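Local coordinates for tannase (Fusobacterium nucleatum subsp. nucleatum ATCC 25586, PDB 6YQ4), which hydrolyses gallotannins as a tannase, probably through the serine-hydrolase chemistry of the alpha/beta-hydrolase fold, and detoxifies these plant compounds for the bacterium, at residues Tyr219-Tyr223 and Phe299-Leu303; Ile307-Asn312 and Lys334-Leu340; Ile427-Thr431 and Lys458-Lys464. All coordinates share one frame. Residue numbers count along the deposited sequence, not the author numbering.

Contact 1 (Tyr219-Tyr223 and Phe299-Leu303); sequences YEWMY and FKTYL
This is a buried helix-helix contact whose direct contacts are all between side chains. It joins the C-terminal part of helix 212-223 to the first turns of helix 298-316, in an alpha/beta-hydrolase fold. Tyr223 N bonds Tyr219 O (2.9 Å), and Leu303 N bonds Phe299 O (3.0 Å). The segment axes cross at -72° and come no closer than 13.0 Å, too far for close helix packing. The nearest CA atoms, those of Met222 and Lys300, are 9.2 Å apart.

The large Trp221 acts as the spacer. Its chi1 is t (175°) and chi2 is 73°, so the indole reaches three residues of the other helix. Trp221 CH2 lies 3.8 Å from Phe299 CD2. The six-membered ring of Trp221 and the Phe299 ring have centroids 5.6 Å apart and planes at 43°, an oblique pair. Lys300, with chi1 and chi2 t, sets its CE 3.6 Å from Trp221 CZ2. Trp221 CZ3 meets Leu303 CD1 at 3.7 Å, at the indole edge. Met222, with chi1 t, brings its CE within 3.6 Å of Leu303 CD1.

One water links the two segments. It donates to Trp221 O (3.1 Å) and accepts from Lys300 NZ (2.9 Å). Lys300 NZ also bonds Asn296 and forms a salt bridge with Asp341, while Trp221 NE1 bonds Gly295 O.

Around the contact, helix 259-279 brings Phe272 against both aromatic rings. Helix 450-461 packs on Met222, Phe299 and Leu303, and helix 340-344 places Leu340 beside Lys300 and Leu303.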
ATOM      1  N   TYR A 219      -7.451  -6.762  13.331  1.00 25.51           N
ATOM      2  CA  TYR A 219      -7.389  -5.524  14.108  1.00 20.71           C
ATOM      3  C   TYR A 219      -7.947  -5.717  15.513  1.00 21.77           C
ATOM      4  O   TYR A 219      -7.441  -5.127  16.472  1.00 28.73           O
ATOM      5  CB  TYR A 219      -8.150  -4.427  13.375  1.00 20.42           C
ATOM      6  CG  TYR A 219      -7.817  -3.014  13.822  1.00 23.41           C
ATOM      7  CD1 TYR A 219      -8.559  -2.398  14.822  1.00 21.24           C
ATOM      8  CD2 TYR A 219      -6.748  -2.320  13.276  1.00 19.72           C
ATOM      9  CE1 TYR A 219      -8.266  -1.094  15.238  1.00 21.39           C
ATOM     10  CE2 TYR A 219      -6.444  -1.019  13.679  1.00 32.49           C
ATOM     11  CZ  TYR A 219      -7.219  -0.410  14.666  1.00 34.07           C
ATOM     12  OH  TYR A 219      -6.947   0.873  15.091  1.00 31.93           O
ATOM     13  N   GLU A 220      -8.957  -6.565  15.660  1.00 22.42           N
ATOM     14  CA  GLU A 220      -9.522  -6.854  16.965  1.00 23.59           C
ATOM     15  C   GLU A 220      -8.714  -7.893  17.729  1.00 34.10           C
ATOM     16  O   GLU A 220      -8.645  -7.837  18.956  1.00 36.55           O
ATOM     17  CB  GLU A 220     -10.972  -7.305  16.781  1.00 26.28           C
ATOM     18  CG  GLU A 220     -11.851  -6.180  16.227  1.00 24.77           C
ATOM     19  CD  GLU A 220     -11.603  -4.860  16.951  1.00 30.31           C
ATOM     20  OE1 GLU A 220     -11.526  -3.816  16.277  1.00 27.48           O
ATOM     21  OE2 GLU A 220     -11.486  -4.863  18.203  1.00 39.23           O
ATOM     22  N   TRP A 221      -8.114  -8.857  17.033  1.00 36.49           N
ATOM     23  CA  TRP A 221      -7.121  -9.708  17.672  1.00 35.65           C
ATOM     24  C   TRP A 221      -6.038  -8.869  18.352  1.00 31.76           C
ATOM     25  O   TRP A 221      -5.769  -9.030  19.546  1.00 31.32           O
ATOM     26  CB  TRP A 221      -6.519 -10.660  16.641  1.00 38.61           C
ATOM     27  CG  TRP A 221      -5.421 -11.461  17.217  1.00 30.73           C
ATOM     28  CD1 TRP A 221      -5.532 -12.491  18.096  1.00 31.27           C
ATOM     29  CD2 TRP A 221      -4.029 -11.274  16.982  1.00 28.10           C
ATOM     30  NE1 TRP A 221      -4.286 -12.969  18.428  1.00 25.38           N
ATOM     31  CE2 TRP A 221      -3.344 -12.232  17.760  1.00 24.43           C
ATOM     32  CE3 TRP A 221      -3.291 -10.371  16.216  1.00 22.53           C
ATOM     33  CZ2 TRP A 221      -1.959 -12.331  17.766  1.00 24.44           C
ATOM     34  CZ3 TRP A 221      -1.912 -10.476  16.226  1.00 32.73           C
ATOM     35  CH2 TRP A 221      -1.262 -11.450  16.992  1.00 30.24           C
ATOM     36  N   MET A 222      -5.445  -7.931  17.617  1.00 23.00           N
ATOM     37  CA  MET A 222      -4.471  -7.025  18.219  1.00 25.98           C
ATOM     38  C   MET A 222      -5.081  -6.140  19.318  1.00 32.27           C
ATOM     39  O   MET A 222      -4.537  -6.048  20.423  1.00 39.75           O
ATOM     40  CB  MET A 222      -3.837  -6.168  17.135  1.00 28.73           C
ATOM     41  CG  MET A 222      -2.474  -5.642  17.526  1.00 39.84           C
ATOM     42  SD  MET A 222      -1.309  -5.557  16.165  1.00 41.10           S
ATOM     43  CE  MET A 222      -1.370  -7.247  15.667  1.00 49.62           C
ATOM     44  N   TYR A 223      -6.205  -5.472  19.048  1.00 32.61           N
ATOM     45  CA  TYR A 223      -6.602  -4.339  19.878  1.00 24.41           C
ATOM     46  C   TYR A 223      -7.849  -4.583  20.734  1.00 32.62           C
ATOM     47  O   TYR A 223      -8.410  -3.628  21.285  1.00 37.53           O
ATOM     48  CB  TYR A 223      -6.777  -3.103  18.992  1.00 23.62           C
ATOM     49  CG  TYR A 223      -5.468  -2.624  18.449  1.00 24.07           C
ATOM     50  CD1 TYR A 223      -5.165  -2.759  17.102  1.00 21.76           C
ATOM     51  CD2 TYR A 223      -4.499  -2.081  19.293  1.00 28.07           C
ATOM     52  CE1 TYR A 223      -3.940  -2.358  16.599  1.00 22.18           C
ATOM     53  CE2 TYR A 223      -3.244  -1.688  18.785  1.00 30.02           C
ATOM     54  CZ  TYR A 223      -2.986  -1.830  17.442  1.00 21.72           C
ATOM     55  OH  TYR A 223      -1.781  -1.435  16.920  1.00 30.95           O
ATOM     56  N   PHE A 299       2.340 -17.392  16.444  1.00 26.74           N
ATOM     57  CA  PHE A 299       2.226 -16.228  15.571  1.00 23.08           C
ATOM     58  C   PHE A 299       2.359 -14.944  16.365  1.00 27.54           C
ATOM     59  O   PHE A 299       3.039 -14.010  15.922  1.00 29.13           O
ATOM     60  CB  PHE A 299       0.911 -16.210  14.791  1.00 25.20           C
ATOM     61  CG  PHE A 299       0.748 -14.971  13.936  1.00 27.63           C
ATOM     62  CD1 PHE A 299       1.518 -14.792  12.791  1.00 27.11           C
ATOM     63  CD2 PHE A 299      -0.142 -13.959  14.301  1.00 26.59           C
ATOM     64  CE1 PHE A 299       1.385 -13.615  11.997  1.00 28.15           C
ATOM     65  CE2 PHE A 299      -0.287 -12.798  13.517  1.00 24.31           C
ATOM     66  CZ  PHE A 299       0.475 -12.623  12.366  1.00 21.32           C
ATOM     67  N   LYS A 300       1.715 -14.888  17.538  1.00 23.31           N
ATOM     68  CA  LYS A 300       1.859 -13.752  18.448  1.00 26.20           C
ATOM     69  C   LYS A 300       3.300 -13.594  18.929  1.00 33.11           C
ATOM     70  O   LYS A 300       3.787 -12.466  19.085  1.00 34.83           O
ATOM     71  CB  LYS A 300       0.915 -13.932  19.643  1.00 34.74           C
ATOM     72  CG  LYS A 300       1.183 -12.979  20.818  1.00 40.97           C
ATOM     73  CD  LYS A 300       0.086 -13.035  21.881  1.00 32.76           C
ATOM     74  CE  LYS A 300      -1.277 -12.691  21.285  1.00 38.30           C
ATOM     75  NZ  LYS A 300      -2.386 -12.769  22.300  1.00 46.39           N
ATOM     76  N   THR A 301       3.999 -14.719  19.176  1.00 29.96           N
ATOM     77  CA  THR A 301       5.413 -14.669  19.550  1.00 30.48           C
ATOM     78  C   THR A 301       6.266 -14.151  18.396  1.00 31.58           C
ATOM     79  O   THR A 301       7.245 -13.425  18.607  1.00 36.70           O
ATOM     80  CB  THR A 301       5.883 -16.063  20.004  1.00 38.02           C
ATOM     81  OG1 THR A 301       5.231 -16.412  21.229  1.00 43.97           O
ATOM     82  CG2 THR A 301       7.402 -16.121  20.223  1.00 27.93           C
ATOM     83  N   TYR A 302       5.900 -14.506  17.165  1.00 24.21           N
ATOM     84  CA  TYR A 302       6.562 -13.939  15.997  1.00 23.54           C
ATOM     85  C   TYR A 302       6.395 -12.419  15.947  1.00 37.41           C
ATOM     86  O   TYR A 302       7.366 -11.684  15.721  1.00 34.39           O
ATOM     87  CB  TYR A 302       6.010 -14.582  14.724  1.00 25.34           C
ATOM     88  CG  TYR A 302       6.534 -13.966  13.455  1.00 33.59           C
ATOM     89  CD1 TYR A 302       7.768 -14.336  12.944  1.00 39.75           C
ATOM     90  CD2 TYR A 302       5.811 -13.008  12.779  1.00 42.73           C
ATOM     91  CE1 TYR A 302       8.257 -13.766  11.803  1.00 38.37           C
ATOM     92  CE2 TYR A 302       6.300 -12.427  11.631  1.00 48.09           C
ATOM     93  CZ  TYR A 302       7.516 -12.818  11.151  1.00 47.07           C
ATOM     94  OH  TYR A 302       7.993 -12.251   9.996  1.00 65.16           O
ATOM     95  N   LEU A 303       5.163 -11.926  16.141  1.00 33.09           N
ATOM     96  CA  LEU A 303       4.952 -10.485  16.091  1.00 28.15           C
ATOM     97  C   LEU A 303       5.755  -9.769  17.160  1.00 33.82           C
ATOM     98  O   LEU A 303       6.341  -8.707  16.907  1.00 35.71           O
ATOM     99  CB  LEU A 303       3.478 -10.150  16.257  1.00 31.06           C
ATOM    100  CG  LEU A 303       2.527 -10.418  15.121  1.00 30.42           C
ATOM    101  CD1 LEU A 303       1.439  -9.373  15.218  1.00 34.06           C
ATOM    102  CD2 LEU A 303       3.265 -10.307  13.813  1.00 35.99           C
TER
HETATM  103  O   HOH W   1      -3.934 -10.490  21.519  1.00 39.60           O

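Contact 2 (Ile307-Asn312 and Lys334-Leu340); sequences IRNSAN and KVVAVNL
Here a helix packs on a two-stranded antiparallel hairpin, strands 328-330 and 335-338. The segment of helix 298-316 and strand 335-338 run at 144°, with axes 8.2 Å apart at closest. Arg308 lies over Val338 (CA atoms 5.9 Å apart) and Asn312 over Val335 (6.0 Å).

Ile307 starts the contact: its CG2 is 4.0 Å from Val338 CG1, and its CG1 is 4.1 Å from Leu340 CD1. Arg308, with chi1 t, lays its aliphatic part on the strand: Arg308 CB is 3.7 Å from Val338 CG2, and Arg308 CG is 3.7 Å from Val335 CG1. Arg308 NH2 hydrogen-bonds Asn309 OD1 (3.3 Å). Ala311 CB meets Val335 CG2 at 4.2 Å.

Val336 and Ala337, both facing Thr329 in a classic beta bulge, point away, so Val335 and Val338 can both point at the helix. The Asn312 amide pairs with Val335 N and O much as a neighbouring strand would: Val335 N donates to Asn312 OD1 (2.8 Å), and Asn312 ND2 to Val335 O (2.9 Å).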
ATOM      1  N   ILE A 307       8.637  -6.449  17.165  1.00 29.19           N
ATOM      2  CA  ILE A 307       8.704  -5.272  18.024  1.00 29.03           C
ATOM      3  C   ILE A 307      10.021  -5.259  18.793  1.00 31.64           C
ATOM      4  O   ILE A 307      10.695  -4.227  18.864  1.00 33.11           O
ATOM      5  CB  ILE A 307       7.477  -5.211  18.961  1.00 27.97           C
ATOM      6  CG1 ILE A 307       6.180  -5.081  18.156  1.00 23.23           C
ATOM      7  CG2 ILE A 307       7.575  -4.034  19.933  1.00 28.51           C
ATOM      8  CD1 ILE A 307       6.108  -3.822  17.320  1.00 21.79           C
ATOM      9  N   ARG A 308      10.428  -6.412  19.352  1.00 33.06           N
ATOM     10  CA  ARG A 308      11.716  -6.494  20.044  1.00 30.84           C
ATOM     11  C   ARG A 308      12.838  -6.012  19.151  1.00 32.64           C
ATOM     12  O   ARG A 308      13.696  -5.231  19.576  1.00 35.30           O
ATOM     13  CB  ARG A 308      12.001  -7.930  20.489  1.00 35.93           C
ATOM     14  CG  ARG A 308      13.353  -8.108  21.198  1.00 45.99           C
ATOM     15  CD  ARG A 308      13.856  -9.572  21.202  1.00 47.23           C
ATOM     16  NE  ARG A 308      14.343  -9.983  19.889  1.00 48.95           N
ATOM     17  CZ  ARG A 308      14.555 -11.243  19.522  1.00 46.73           C
ATOM     18  NH1 ARG A 308      14.315 -12.225  20.380  1.00 49.72           N
ATOM     19  NH2 ARG A 308      15.004 -11.517  18.292  1.00 38.88           N
ATOM     20  N   ASN A 309      12.833  -6.458  17.897  1.00 26.74           N
ATOM     21  CA  ASN A 309      13.853  -6.029  16.958  1.00 32.05           C
ATOM     22  C   ASN A 309      13.755  -4.538  16.685  1.00 35.36           C
ATOM     23  O   ASN A 309      14.782  -3.853  16.600  1.00 39.85           O
ATOM     24  CB  ASN A 309      13.730  -6.822  15.661  1.00 32.76           C
ATOM     25  CG  ASN A 309      14.338  -8.207  15.761  1.00 34.55           C
ATOM     26  OD1 ASN A 309      14.930  -8.598  16.791  1.00 33.37           O
ATOM     27  ND2 ASN A 309      14.192  -8.965  14.690  1.00 26.34           N
ATOM     28  N   SER A 310      12.529  -4.019  16.545  1.00 32.01           N
ATOM     29  CA  SER A 310      12.346  -2.582  16.368  1.00 33.04           C
ATOM     30  C   SER A 310      12.897  -1.787  17.555  1.00 34.65           C
ATOM     31  O   SER A 310      13.675  -0.845  17.369  1.00 33.12           O
ATOM     32  CB  SER A 310      10.867  -2.255  16.156  1.00 26.84           C
ATOM     33  OG  SER A 310      10.679  -0.842  16.091  1.00 27.12           O
ATOM     34  N   ALA A 311      12.480  -2.131  18.785  1.00 32.30           N
ATOM     35  CA  ALA A 311      12.955  -1.393  19.961  1.00 35.75           C
ATOM     36  C   ALA A 311      14.470  -1.516  20.158  1.00 36.42           C
ATOM     37  O   ALA A 311      15.105  -0.583  20.661  1.00 44.21           O
ATOM     38  CB  ALA A 311      12.219  -1.859  21.212  1.00 28.98           C
ATOM     39  N   ASN A 312      15.074  -2.640  19.773  1.00 31.94           N
ATOM     40  CA  ASN A 312      16.525  -2.749  19.936  1.00 43.99           C
ATOM     41  C   ASN A 312      17.290  -1.905  18.928  1.00 47.32           C
ATOM     42  O   ASN A 312      18.371  -1.392  19.247  1.00 33.67           O
ATOM     43  CB  ASN A 312      16.954  -4.198  19.841  1.00 41.00           C
ATOM     44  CG  ASN A 312      16.813  -4.894  21.143  1.00 43.44           C
ATOM     45  OD1 ASN A 312      16.890  -4.251  22.202  1.00 39.28           O
ATOM     46  ND2 ASN A 312      16.573  -6.202  21.098  1.00 44.34           N
ATOM     47  N   LYS A 334      19.488  -4.383  26.588  1.00 61.04           N
ATOM     48  CA  LYS A 334      18.873  -4.891  25.371  1.00 53.89           C
ATOM     49  C   LYS A 334      17.490  -5.433  25.708  1.00 48.90           C
ATOM     50  O   LYS A 334      17.292  -6.051  26.759  1.00 39.55           O
ATOM     51  CB  LYS A 334      19.720  -5.985  24.701  1.00 50.35           C
ATOM     52  CG  LYS A 334      21.053  -5.501  24.149  1.00 61.23           C
ATOM     53  CD  LYS A 334      22.144  -6.552  24.305  1.00 64.71           C
ATOM     54  CE  LYS A 334      23.518  -5.925  24.499  1.00 68.41           C
ATOM     55  NZ  LYS A 334      23.964  -5.989  25.930  1.00 76.79           N
ATOM     56  N   VAL A 335      16.523  -5.170  24.835  1.00 44.60           N
ATOM     57  CA  VAL A 335      15.214  -5.803  24.968  1.00 43.94           C
ATOM     58  C   VAL A 335      15.364  -7.270  24.587  1.00 38.90           C
ATOM     59  O   VAL A 335      15.779  -7.585  23.469  1.00 41.05           O
ATOM     60  CB  VAL A 335      14.172  -5.092  24.088  1.00 41.92           C
ATOM     61  CG1 VAL A 335      12.836  -5.837  24.099  1.00 32.05           C
ATOM     62  CG2 VAL A 335      14.014  -3.632  24.517  1.00 37.72           C
ATOM     63  N   VAL A 336      15.054  -8.174  25.517  1.00 36.71           N
ATOM     64  CA  VAL A 336      15.119  -9.608  25.233  1.00 43.17           C
ATOM     65  C   VAL A 336      13.748 -10.264  25.128  1.00 49.72           C
ATOM     66  O   VAL A 336      13.666 -11.412  24.667  1.00 59.42           O
ATOM     67  CB  VAL A 336      15.990 -10.364  26.262  1.00 41.89           C
ATOM     68  CG1 VAL A 336      17.406  -9.769  26.324  1.00 39.69           C
ATOM     69  CG2 VAL A 336      15.334 -10.369  27.651  1.00 39.43           C
ATOM     70  N   ALA A 337      12.677  -9.576  25.500  1.00 45.10           N
ATOM     71  CA  ALA A 337      11.333 -10.131  25.405  1.00 45.82           C
ATOM     72  C   ALA A 337      10.347  -8.974  25.358  1.00 40.22           C
ATOM     73  O   ALA A 337      10.587  -7.925  25.963  1.00 47.87           O
ATOM     74  CB  ALA A 337      11.005 -11.063  26.584  1.00 41.42           C
ATOM     75  N   VAL A 338       9.247  -9.176  24.629  1.00 35.50           N
ATOM     76  CA  VAL A 338       8.185  -8.177  24.451  1.00 38.79           C
ATOM     77  C   VAL A 338       6.848  -8.848  24.720  1.00 33.16           C
ATOM     78  O   VAL A 338       6.473  -9.787  24.010  1.00 39.56           O
ATOM     79  CB  VAL A 338       8.177  -7.570  23.035  1.00 36.24           C
ATOM     80  CG1 VAL A 338       6.915  -6.731  22.816  1.00 32.15           C
ATOM     81  CG2 VAL A 338       9.408  -6.738  22.815  1.00 39.94           C
ATOM     82  N   ASN A 339       6.121  -8.367  25.722  1.00 29.96           N
ATOM     83  CA  ASN A 339       4.775  -8.883  25.980  1.00 29.04           C
ATOM     84  C   ASN A 339       3.821  -8.157  25.033  1.00 43.30           C
ATOM     85  O   ASN A 339       3.355  -7.048  25.313  1.00 35.79           O
ATOM     86  CB  ASN A 339       4.395  -8.699  27.443  1.00 30.43           C
ATOM     87  CG  ASN A 339       3.044  -9.311  27.769  1.00 45.21           C
ATOM     88  OD1 ASN A 339       2.208  -9.495  26.878  1.00 48.02           O
ATOM     89  ND2 ASN A 339       2.817  -9.629  29.050  1.00 39.45           N
ATOM     90  N   LEU A 340       3.520  -8.803  23.895  1.00 42.75           N
ATOM     91  CA  LEU A 340       2.812  -8.119  22.811  1.00 41.94           C
ATOM     92  C   LEU A 340       1.458  -7.573  23.260  1.00 42.54           C
ATOM     93  O   LEU A 340       1.065  -6.473  22.853  1.00 45.80           O
ATOM     94  CB  LEU A 340       2.626  -9.048  21.616  1.00 34.12           C
ATOM     95  CG  LEU A 340       2.061  -8.297  20.405  1.00 36.15           C
ATOM     96  CD1 LEU A 340       3.141  -7.436  19.695  1.00 24.30           C
ATOM     97  CD2 LEU A 340       1.352  -9.246  19.431  1.00 41.60           C
TER

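Contact 3 (Ile427-Thr431 and Lys458-Lys464); sequences IDSNT and KLKNSGK
One lysine ammonium ties a turn to the end of a helix: Lys464 NZ donates to Ser429 O (2.6 Å) and to Thr431 O (2.8 Å). Lys464 chi1 and chi2, both m, carry NZ there. The acceptors belong to a type I beta turn, Asp428 to Thr431, closed by Thr431 N to Asp428 O (3.1 Å).

The helix ends in a Schellman motif. Gly463, at phi 89°, is its C-prime residue, with Lys464 N bonded to Leu459 O (3.1 Å) and Gly463 N to Lys460 O (3.0 Å). Ser462 OG donates a hydrogen bond to Lys458 O (2.7 Å).

Ser429 and Ser462 have CA atoms 4.3 Å apart, and Ser429 CA makes a CA-H...O contact with Ser462 O (3.3 Å). Just before the turn, Ile427 CD1 packs on Leu459 CD2 (3.7 Å).

Strand 435-439, helix 450-461 and the adjacent parallel strand 465-469 form a beta-alpha-beta crossover. The contact joins the loop entering it to the helix end. Leu459 rests on both strands, through Trp436, Ile438 and Val466.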
ATOM      1  N   ILE A 427      -0.030 -14.577  -4.573  1.00 26.52           N
ATOM      2  CA  ILE A 427       1.370 -14.806  -4.259  1.00 25.61           C
ATOM      3  C   ILE A 427       1.625 -16.303  -4.225  1.00 30.84           C
ATOM      4  O   ILE A 427       0.969 -17.032  -3.479  1.00 33.87           O
ATOM      5  CB  ILE A 427       1.736 -14.158  -2.919  1.00 28.50           C
ATOM      6  CG1 ILE A 427       1.648 -12.632  -3.016  1.00 20.05           C
ATOM      7  CG2 ILE A 427       3.135 -14.592  -2.491  1.00 32.70           C
ATOM      8  CD1 ILE A 427       1.649 -11.943  -1.686  1.00 21.37           C
ATOM      9  N   ASP A 428       2.607 -16.743  -5.009  1.00 34.99           N
ATOM     10  CA  ASP A 428       2.939 -18.132  -5.311  1.00 33.35           C
ATOM     11  C   ASP A 428       4.447 -18.253  -5.324  1.00 36.26           C
ATOM     12  O   ASP A 428       5.164 -17.251  -5.432  1.00 31.41           O
ATOM     13  CB  ASP A 428       2.474 -18.544  -6.717  1.00 38.88           C
ATOM     14  CG  ASP A 428       1.396 -19.542  -6.694  1.00 52.90           C
ATOM     15  OD1 ASP A 428       0.964 -19.900  -5.579  1.00 65.39           O
ATOM     16  OD2 ASP A 428       0.987 -19.976  -7.797  1.00 55.68           O
ATOM     17  N   SER A 429       4.939 -19.494  -5.329  1.00 34.06           N
ATOM     18  CA  SER A 429       6.351 -19.656  -5.619  1.00 37.22           C
ATOM     19  C   SER A 429       6.671 -19.192  -7.036  1.00 36.85           C
ATOM     20  O   SER A 429       7.822 -18.860  -7.316  1.00 42.14           O
ATOM     21  CB  SER A 429       6.802 -21.110  -5.366  1.00 38.66           C
ATOM     22  OG  SER A 429       6.462 -21.987  -6.420  1.00 38.54           O
ATOM     23  N   ASN A 430       5.668 -19.085  -7.915  1.00 37.30           N
ATOM     24  CA  ASN A 430       5.880 -18.615  -9.286  1.00 36.15           C
ATOM     25  C   ASN A 430       5.736 -17.109  -9.468  1.00 36.50           C
ATOM     26  O   ASN A 430       6.022 -16.616 -10.567  1.00 33.35           O
ATOM     27  CB  ASN A 430       4.905 -19.289 -10.239  1.00 36.85           C
ATOM     28  CG  ASN A 430       5.071 -20.774 -10.257  1.00 43.66           C
ATOM     29  OD1 ASN A 430       6.186 -21.277 -10.369  1.00 40.86           O
ATOM     30  ND2 ASN A 430       3.963 -21.497 -10.108  1.00 47.12           N
ATOM     31  N   THR A 431       5.273 -16.377  -8.455  1.00 28.34           N
ATOM     32  CA  THR A 431       5.199 -14.931  -8.574  1.00 36.32           C
ATOM     33  C   THR A 431       6.528 -14.415  -9.094  1.00 37.25           C
ATOM     34  O   THR A 431       7.589 -14.806  -8.599  1.00 43.13           O
ATOM     35  CB  THR A 431       4.847 -14.307  -7.221  1.00 37.57           C
ATOM     36  OG1 THR A 431       3.514 -14.678  -6.879  1.00 38.25           O
ATOM     37  CG2 THR A 431       4.912 -12.797  -7.278  1.00 34.15           C
ATOM     38  N   LYS A 458       3.999 -14.643   3.724  1.00 21.39           N
ATOM     39  CA  LYS A 458       3.545 -15.327   2.525  1.00 20.07           C
ATOM     40  C   LYS A 458       4.567 -15.200   1.414  1.00 20.38           C
ATOM     41  O   LYS A 458       4.853 -16.175   0.706  1.00 30.69           O
ATOM     42  CB  LYS A 458       2.187 -14.758   2.112  1.00 26.22           C
ATOM     43  CG  LYS A 458       1.588 -15.394   0.902  1.00 27.01           C
ATOM     44  CD  LYS A 458       1.236 -16.832   1.176  1.00 25.23           C
ATOM     45  CE  LYS A 458       0.744 -17.490  -0.102  1.00 33.19           C
ATOM     46  NZ  LYS A 458       0.779 -18.998  -0.036  1.00 25.15           N
ATOM     47  N   LEU A 459       5.181 -14.028   1.278  1.00 24.49           N
ATOM     48  CA  LEU A 459       6.193 -13.864   0.234  1.00 22.35           C
ATOM     49  C   LEU A 459       7.469 -14.656   0.548  1.00 24.25           C
ATOM     50  O   LEU A 459       8.071 -15.267  -0.344  1.00 30.19           O
ATOM     51  CB  LEU A 459       6.512 -12.386   0.048  1.00 19.69           C
ATOM     52  CG  LEU A 459       5.408 -11.480  -0.454  1.00 27.48           C
ATOM     53  CD1 LEU A 459       5.629 -10.039   0.007  1.00 22.18           C
ATOM     54  CD2 LEU A 459       5.356 -11.551  -1.965  1.00 25.70           C
ATOM     55  N   LYS A 460       7.917 -14.634   1.801  1.00 30.65           N
ATOM     56  CA  LYS A 460       9.075 -15.438   2.178  1.00 29.04           C
ATOM     57  C   LYS A 460       8.813 -16.922   1.965  1.00 34.37           C
ATOM     58  O   LYS A 460       9.682 -17.655   1.460  1.00 35.98           O
ATOM     59  CB  LYS A 460       9.436 -15.172   3.640  1.00 28.40           C
ATOM     60  CG  LYS A 460       9.880 -13.757   3.903  1.00 21.79           C
ATOM     61  CD  LYS A 460      10.231 -13.576   5.353  1.00 29.30           C
ATOM     62  CE  LYS A 460      11.660 -14.009   5.647  1.00 37.05           C
ATOM     63  NZ  LYS A 460      12.436 -12.798   6.008  1.00 46.84           N
ATOM     64  N   ASN A 461       7.620 -17.388   2.356  1.00 30.03           N
ATOM     65  CA  ASN A 461       7.312 -18.811   2.242  1.00 26.79           C
ATOM     66  C   ASN A 461       7.281 -19.254   0.787  1.00 24.42           C
ATOM     67  O   ASN A 461       7.419 -20.454   0.513  1.00 30.79           O
ATOM     68  CB  ASN A 461       5.983 -19.120   2.931  1.00 23.51           C
ATOM     69  CG  ASN A 461       6.070 -19.045   4.461  1.00 34.05           C
ATOM     70  OD1 ASN A 461       5.062 -19.130   5.141  1.00 33.29           O
ATOM     71  ND2 ASN A 461       7.282 -18.904   4.996  1.00 27.69           N
ATOM     72  N   SER A 462       7.112 -18.300  -0.133  1.00 23.75           N
ATOM     73  CA  SER A 462       7.074 -18.523  -1.568  1.00 24.26           C
ATOM     74  C   SER A 462       8.400 -18.233  -2.257  1.00 34.76           C
ATOM     75  O   SER A 462       8.450 -18.240  -3.490  1.00 38.48           O
ATOM     76  CB  SER A 462       5.971 -17.686  -2.228  1.00 30.74           C
ATOM     77  OG  SER A 462       4.760 -17.723  -1.489  1.00 35.99           O
ATOM     78  N   GLY A 463       9.474 -18.004  -1.509  1.00 25.02           N
ATOM     79  CA  GLY A 463      10.780 -17.947  -2.123  1.00 25.94           C
ATOM     80  C   GLY A 463      11.213 -16.592  -2.630  1.00 29.47           C
ATOM     81  O   GLY A 463      12.194 -16.517  -3.387  1.00 28.46           O
ATOM     82  N   LYS A 464      10.539 -15.522  -2.229  1.00 32.16           N
ATOM     83  CA  LYS A 464      10.879 -14.177  -2.671  1.00 34.02           C
ATOM     84  C   LYS A 464      11.744 -13.504  -1.618  1.00 29.00           C
ATOM     85  O   LYS A 464      11.708 -13.858  -0.440  1.00 23.48           O
ATOM     86  CB  LYS A 464       9.618 -13.342  -2.936  1.00 31.25           C
ATOM     87  CG  LYS A 464       8.485 -14.087  -3.649  1.00 23.90           C
ATOM     88  CD  LYS A 464       8.897 -14.521  -5.052  1.00 23.48           C
ATOM     89  CE  LYS A 464       8.191 -15.826  -5.446  1.00 28.83           C
ATOM     90  NZ  LYS A 464       8.705 -16.517  -6.714  1.00 27.39           N
TER

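In the fold
Along the chain the three contacts come in series, each closing before the next opens. Contacts 1 and 2 share helix 298-316: contact 1 uses its first turns and contact 2 a later part. Their centres are about 15 Å apart, and they touch where Leu340 packs on Trp221, Lys300 and Leu303. Contact 3 touches neither; its centre is about 22 Å from that of contact 1 and about 27 Å from that of contact 2. Helix 450-461 packs on contact 1, and its C-terminal end belongs to contact 3. Packing thus runs from the hairpin to the edge of the main mixed sheet. All three contacts are structural packing away from the magnesium site.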